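Local coordinates for protein soluble lytic murein transglycosylase (Escherichia coli, PDB 1QSA) that cleaves the glycosidic bonds between N-acetylmuramic acid and N-acetylglucosamine in peptidoglycan, forming a 1,6-anhydro bond in the muramic acid residue, at residues A338-I341 with L342-M346; R569-A572 with V573-V576; V559-W562 with L563-A567. All coordinates share one frame; numbering follows the deposited sequence. Where two conformers were deposited one is given.

Contact 1: residues A338-I341 with L342-M346; sequences AKEI and LHQLM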
# COMPACT_ATOMS: atom_id res chain seq x y z
N ALA A 338 15.81 -30.97 -11.13
CA ALA A 338 16.04 -29.58 -10.73
C ALA A 338 16.01 -28.62 -11.91
O ALA A 338 15.35 -27.57 -11.85
CB ALA A 338 17.38 -29.47 -9.99
N LYS A 339 16.70 -28.98 -12.99
CA LYS A 339 16.78 -28.10 -14.14
C LYS A 339 15.48 -27.96 -14.92
O LYS A 339 15.26 -26.95 -15.58
CB LYS A 339 17.98 -28.43 -15.03
CG LYS A 339 19.30 -28.05 -14.32
CD LYS A 339 20.55 -28.27 -15.15
CE LYS A 339 21.80 -27.99 -14.30
NZ LYS A 339 23.05 -28.27 -15.05
N GLU A 340 14.59 -28.94 -14.78
CA GLU A 340 13.29 -28.84 -15.43
C GLU A 340 12.49 -27.77 -14.67
O GLU A 340 11.79 -26.95 -15.29
CB GLU A 340 12.56 -30.18 -15.44
CG GLU A 340 11.16 -30.14 -16.07
CD GLU A 340 11.12 -29.54 -17.48
OE1 GLU A 340 12.06 -29.77 -18.28
OE2 GLU A 340 10.13 -28.84 -17.79
N ILE A 341 12.62 -27.74 -13.34
CA ILE A 341 11.93 -26.74 -12.53
C ILE A 341 12.45 -25.36 -12.91
O ILE A 341 11.66 -24.43 -13.11
CB ILE A 341 12.14 -26.95 -11.00
CG1 ILE A 341 11.44 -28.24 -10.53
CG2 ILE A 341 11.59 -25.72 -10.21
CD1 ILE A 341 11.73 -28.60 -9.07
N LEU A 342 13.77 -25.23 -12.99
CA LEU A 342 14.41 -23.96 -13.35
C LEU A 342 13.99 -23.52 -14.75
O LEU A 342 13.68 -22.35 -14.96
CB LEU A 342 15.94 -24.08 -13.25
CG LEU A 342 16.48 -24.33 -11.83
CD1 LEU A 342 18.00 -24.39 -11.88
CD2 LEU A 342 16.02 -23.22 -10.87
N HIS A 343 13.93 -24.45 -15.69
CA HIS A 343 13.52 -24.11 -17.05
C HIS A 343 12.05 -23.67 -17.09
O HIS A 343 11.70 -22.77 -17.86
CB HIS A 343 13.79 -25.26 -18.03
CG HIS A 343 15.22 -25.33 -18.49
ND1 HIS A 343 15.94 -26.50 -18.50
CD2 HIS A 343 16.04 -24.37 -18.96
CE1 HIS A 343 17.16 -26.26 -18.96
NE2 HIS A 343 17.25 -24.97 -19.24
N GLN A 344 11.21 -24.28 -16.26
CA GLN A 344 9.80 -23.88 -16.21
C GLN A 344 9.70 -22.47 -15.63
O GLN A 344 8.90 -21.65 -16.10
CB GLN A 344 8.98 -24.86 -15.37
CG GLN A 344 8.63 -26.13 -16.12
CD GLN A 344 7.96 -25.84 -17.46
OE1 GLN A 344 6.81 -25.39 -17.51
NE2 GLN A 344 8.69 -26.06 -18.55
N LEU A 345 10.52 -22.18 -14.63
CA LEU A 345 10.52 -20.86 -14.00
C LEU A 345 10.95 -19.78 -14.98
O LEU A 345 10.37 -18.70 -15.01
CB LEU A 345 11.44 -20.85 -12.77
CG LEU A 345 10.84 -21.32 -11.45
CD1 LEU A 345 11.92 -21.32 -10.38
CD2 LEU A 345 9.69 -20.38 -11.05
N MET A 346 11.95 -20.08 -15.81
CA MET A 346 12.45 -19.14 -16.80
C MET A 346 11.40 -18.69 -17.82
O MET A 346 11.56 -17.64 -18.45
CB MET A 346 13.65 -19.74 -17.54
CG MET A 346 14.94 -19.77 -16.73
SD MET A 346 16.22 -20.77 -17.55
CE MET A 346 16.57 -19.79 -18.99
O HOH W 1 14.76 -29.25 -18.51
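Lys339 O approaches the imidazole of His343 obliquely, 3.0 Å from ND1 but at an angle too poor for a hydrogen bond, while two flat groups one residue further along each segment, the carboxylate of Glu340 and the amide of Gln344, lie side by side with planes only 20° apart. From this last pair comes a weak bond, Gln344 NE2 to Glu340 OE2 at 3.2 Å; Gln344 was modelled in two conformers, which makes it more doubtful still. The other carboxylate oxygen works through water: the water donates to Glu340 OE1 at 2.8 Å and lies 3.0 Å from His343 ND1. Glu340 reaches both because its chain, with CG opposite the backbone N (chi1 178°), bends at chi2, which brings the carboxylate alongside Gln344. Beneath runs the ordinary i to i+4 ladder of helix 335-346, with His343 N bonded to Lys339 O at 2.8 Å. Replacing His343 by an alanine is likely to leave the bridging water with one anchor fewer and Glu362, hydrogen-bonded to NE2, without this partner. With Glu362 at one nitrogen and Glu340 reached through water at the other, the imidazole is likely to be more easily protonated than in bulk solvent.

Contact 2: residues R569-A572 with V573-V576; sequences RIDA and VAFV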
# COMPACT_ATOMS: atom_id res chain seq x y z
N ARG A 569 27.27 -16.97 5.96
CA ARG A 569 26.95 -18.38 5.74
C ARG A 569 26.08 -18.69 4.52
O ARG A 569 25.96 -19.86 4.14
CB ARG A 569 26.22 -18.94 6.96
CG ARG A 569 27.05 -19.02 8.24
CD ARG A 569 26.19 -19.48 9.41
NE ARG A 569 25.18 -18.49 9.80
CZ ARG A 569 24.31 -18.66 10.79
NH1 ARG A 569 24.32 -19.78 11.52
NH2 ARG A 569 23.44 -17.71 11.06
N ILE A 570 25.49 -17.67 3.90
CA ILE A 570 24.54 -17.94 2.81
C ILE A 570 24.81 -17.24 1.47
O ILE A 570 25.72 -16.42 1.36
CB ILE A 570 23.09 -17.64 3.28
CG1 ILE A 570 22.87 -16.12 3.38
CG2 ILE A 570 22.84 -18.30 4.65
CD1 ILE A 570 21.54 -15.73 4.04
N ASP A 571 24.02 -17.59 0.45
CA ASP A 571 24.21 -16.97 -0.85
C ASP A 571 23.28 -15.77 -1.07
O ASP A 571 22.46 -15.44 -0.21
CB ASP A 571 24.16 -17.99 -2.01
CG ASP A 571 22.77 -18.57 -2.29
OD1 ASP A 571 21.74 -17.98 -1.92
OD2 ASP A 571 22.70 -19.62 -2.95
N ALA A 572 23.46 -15.09 -2.20
CA ALA A 572 22.68 -13.89 -2.53
C ALA A 572 21.17 -14.08 -2.53
O ALA A 572 20.43 -13.25 -1.98
CB ALA A 572 23.13 -13.36 -3.89
N VAL A 573 20.71 -15.18 -3.12
CA VAL A 573 19.28 -15.46 -3.21
C VAL A 573 18.71 -15.78 -1.83
O VAL A 573 17.63 -15.32 -1.49
CB VAL A 573 18.99 -16.64 -4.18
CG1 VAL A 573 17.49 -16.72 -4.49
CG2 VAL A 573 19.80 -16.47 -5.48
N ALA A 574 19.46 -16.55 -1.04
CA ALA A 574 19.02 -16.90 0.32
C ALA A 574 18.95 -15.64 1.19
O ALA A 574 18.03 -15.49 2.00
CB ALA A 574 19.97 -17.93 0.93
N PHE A 575 19.89 -14.72 1.00
CA PHE A 575 19.86 -13.47 1.77
C PHE A 575 18.59 -12.66 1.42
O PHE A 575 17.89 -12.20 2.31
CB PHE A 575 21.12 -12.64 1.55
CG PHE A 575 21.16 -11.42 2.42
CD1 PHE A 575 21.64 -11.49 3.73
CD2 PHE A 575 20.66 -10.21 1.96
CE1 PHE A 575 21.59 -10.36 4.56
CE2 PHE A 575 20.60 -9.08 2.78
CZ PHE A 575 21.07 -9.17 4.08
N VAL A 576 18.27 -12.54 0.14
CA VAL A 576 17.07 -11.80 -0.27
C VAL A 576 15.81 -12.46 0.28
O VAL A 576 14.96 -11.80 0.89
CB VAL A 576 16.96 -11.73 -1.82
CG1 VAL A 576 15.58 -11.16 -2.25
CG2 VAL A 576 18.07 -10.86 -2.38
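A helix N-cap joined to a hydrophobic staple starts helix 572-578 of the lysozyme-like transglycosylase domain: Asp571 is the N-cap residue and accepts from Ala574 N, and Ile570 just before it packs on Phe575. The first turn of any helix leaves N-H groups with no carbonyl earlier in the helix to receive them, and here the aspartate supplies an acceptor. Its OD1 takes Ala574 N at 2.8 Å in a nearly straight bond (N-H...O 164°), the donor meeting the oxygen almost head-on to its C-O bond. What brings the carboxylate back over the turn is the first torsion, which holds CG between the backbone N and the carbonyl carbon (chi1 71°). The same OD1 also rests 3.4 Å from Ala574 CB. OD2 is turned elsewhere, to bound glycerol, probably from the crystallisation liquor. The backbone then takes up the helical pattern: Phe575 N bonds to Asp571 O at 2.9 Å and Val576 N to Ala572 O at 3.1 Å. The residues of this turn are largely buried, with Val573 laid against Tyr323 and Trp324 of helix 319-331 and against Tyr352 and Val355 of helix 351-359. On the staple side, Ile570 CB lies 3.9 Å from Ala574 CB. Its CG1 branch, extended at chi2, runs on up the helix until CD1 stands 3.6 Å from Phe575 N and 4.0 Å from Phe575 CB, coming to the phenyl ring at its edge and near its plane.

Contact 3: residues V559-W562 with L563-A567; sequences VRTW and LGNSA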
# COMPACT_ATOMS: atom_id res chain seq x y z
N VAL A 559 19.92 -3.31 7.80
CA VAL A 559 20.75 -4.13 6.92
C VAL A 559 21.96 -4.67 7.69
O VAL A 559 22.30 -5.84 7.55
CB VAL A 559 21.17 -3.38 5.64
CG1 VAL A 559 22.07 -4.26 4.77
CG2 VAL A 559 19.94 -2.94 4.85
N ARG A 560 22.58 -3.84 8.54
CA ARG A 560 23.72 -4.31 9.35
C ARG A 560 23.29 -5.48 10.24
O ARG A 560 24.00 -6.49 10.34
CB ARG A 560 24.26 -3.17 10.21
CG ARG A 560 25.02 -2.12 9.43
CD ARG A 560 25.75 -1.15 10.36
NE ARG A 560 24.85 -0.22 11.05
CZ ARG A 560 24.49 0.97 10.57
NH1 ARG A 560 24.90 1.36 9.38
NH2 ARG A 560 23.69 1.76 11.27
N THR A 561 22.14 -5.35 10.88
CA THR A 561 21.59 -6.41 11.73
C THR A 561 21.36 -7.70 10.93
O THR A 561 21.77 -8.78 11.34
CB THR A 561 20.26 -5.95 12.38
OG1 THR A 561 20.54 -4.88 13.28
CG2 THR A 561 19.60 -7.09 13.15
N TRP A 562 20.72 -7.58 9.78
CA TRP A 562 20.48 -8.74 8.94
C TRP A 562 21.77 -9.44 8.51
O TRP A 562 21.85 -10.67 8.53
CB TRP A 562 19.65 -8.32 7.73
CG TRP A 562 18.28 -7.85 8.13
CD1 TRP A 562 17.64 -8.08 9.32
CD2 TRP A 562 17.39 -7.03 7.34
NE1 TRP A 562 16.40 -7.46 9.32
CE2 TRP A 562 16.23 -6.81 8.12
CE3 TRP A 562 17.46 -6.47 6.05
CZ2 TRP A 562 15.15 -6.04 7.66
CZ3 TRP A 562 16.37 -5.70 5.60
CH2 TRP A 562 15.24 -5.50 6.41
N LEU A 563 22.79 -8.65 8.18
CA LEU A 563 24.07 -9.22 7.77
C LEU A 563 24.77 -9.90 8.95
O LEU A 563 25.45 -10.91 8.78
CB LEU A 563 24.96 -8.16 7.12
CG LEU A 563 24.61 -7.90 5.65
CD1 LEU A 563 25.31 -6.63 5.14
CD2 LEU A 563 25.03 -9.13 4.83
N GLY A 564 24.54 -9.37 10.15
CA GLY A 564 25.11 -9.95 11.36
C GLY A 564 24.44 -11.29 11.65
O GLY A 564 25.07 -12.20 12.20
N ASN A 565 23.18 -11.42 11.24
CA ASN A 565 22.40 -12.64 11.44
C ASN A 565 22.85 -13.77 10.51
O ASN A 565 23.11 -14.88 10.97
CB ASN A 565 20.90 -12.38 11.22
CG ASN A 565 20.28 -11.48 12.28
OD1 ASN A 565 20.85 -11.25 13.35
ND2 ASN A 565 19.08 -10.97 12.00
N SER A 566 22.95 -13.50 9.21
CA SER A 566 23.38 -14.50 8.24
C SER A 566 24.86 -14.81 8.46
O SER A 566 25.30 -15.96 8.30
CB SER A 566 23.09 -14.03 6.80
OG SER A 566 23.46 -12.67 6.62
N ALA A 567 25.62 -13.78 8.81
CA ALA A 567 27.04 -13.92 9.14
C ALA A 567 27.97 -14.62 8.13
O ALA A 567 28.87 -15.37 8.53
CB ALA A 567 27.17 -14.57 10.52
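Asn565 lies back across the turn formed by Thr561 and Trp562, and each atom of its side chain has a neighbour there. CB rests 3.3 Å from Trp562 O. CG follows at 3.2 Å from Thr561 O, brought up to that oxygen by a first torsion (chi1 -68°) that sets CG beside the backbone N. At the tip the two branches part. OD1 gains nothing from Thr561 O, since both are acceptors, and is instead bonded to Asn265 ND2 elsewhere in the chain. ND2 comes alongside the methyl of Thr561, with CG2 4.1 Å away, and reaches the edge of the Trp562 indole near its plane, 4.2 Å from CD1; the amide and the ring are inclined by 47°. These contacts belong to the last turns of helix 556-566 in the lysozyme-like transglycosylase domain, where the helix breaks off as Ala567 takes up positive phi (54°). The carbonyl of Trp562 serves two donors at this end, Ser566 N in a well-directed bond and Asn565 N in a weak one. Past it, the carbonyls of Asn565 and Ser566 are taken by the guanidinium group of Arg569, while Ser566 OG is bonded to O of the C-terminal Tyr618. The indole of Trp562 has Val559 N above one face, 4.3 Å from its plane and displaced from the ring centre, and meets Phe581 edge-to-face. One turn round the helix, Val559 and Leu563 point the same way side by side, CG1 of the valine 4.0 Å from CD1 of the leucine, on the flank that helix 545-554 covers through Ala550, Ala551 and Phe547.

Overall arrangement
Followed from the N terminus, the chain makes contact 1 first, on helix 335-346, then contact 3 on helix 556-566 and, a short loop later, contact 2 at the start of helix 572-578. All three are local, so none closes a long loop, and they run in series without nesting or crossing. Contacts 2 and 3 touch: the ring of Phe575 packs through CE1 on Ser566 OG, 3.6 Å away, and on Leu563 CD2, joining successive helices of the transglycosylase domain. Contact 1 stays apart, its nearest atoms about 9 Å from contact 2, yet helices 319-331 and 351-359 pack against both, tying helix 335-346 to the transglycosylase domain.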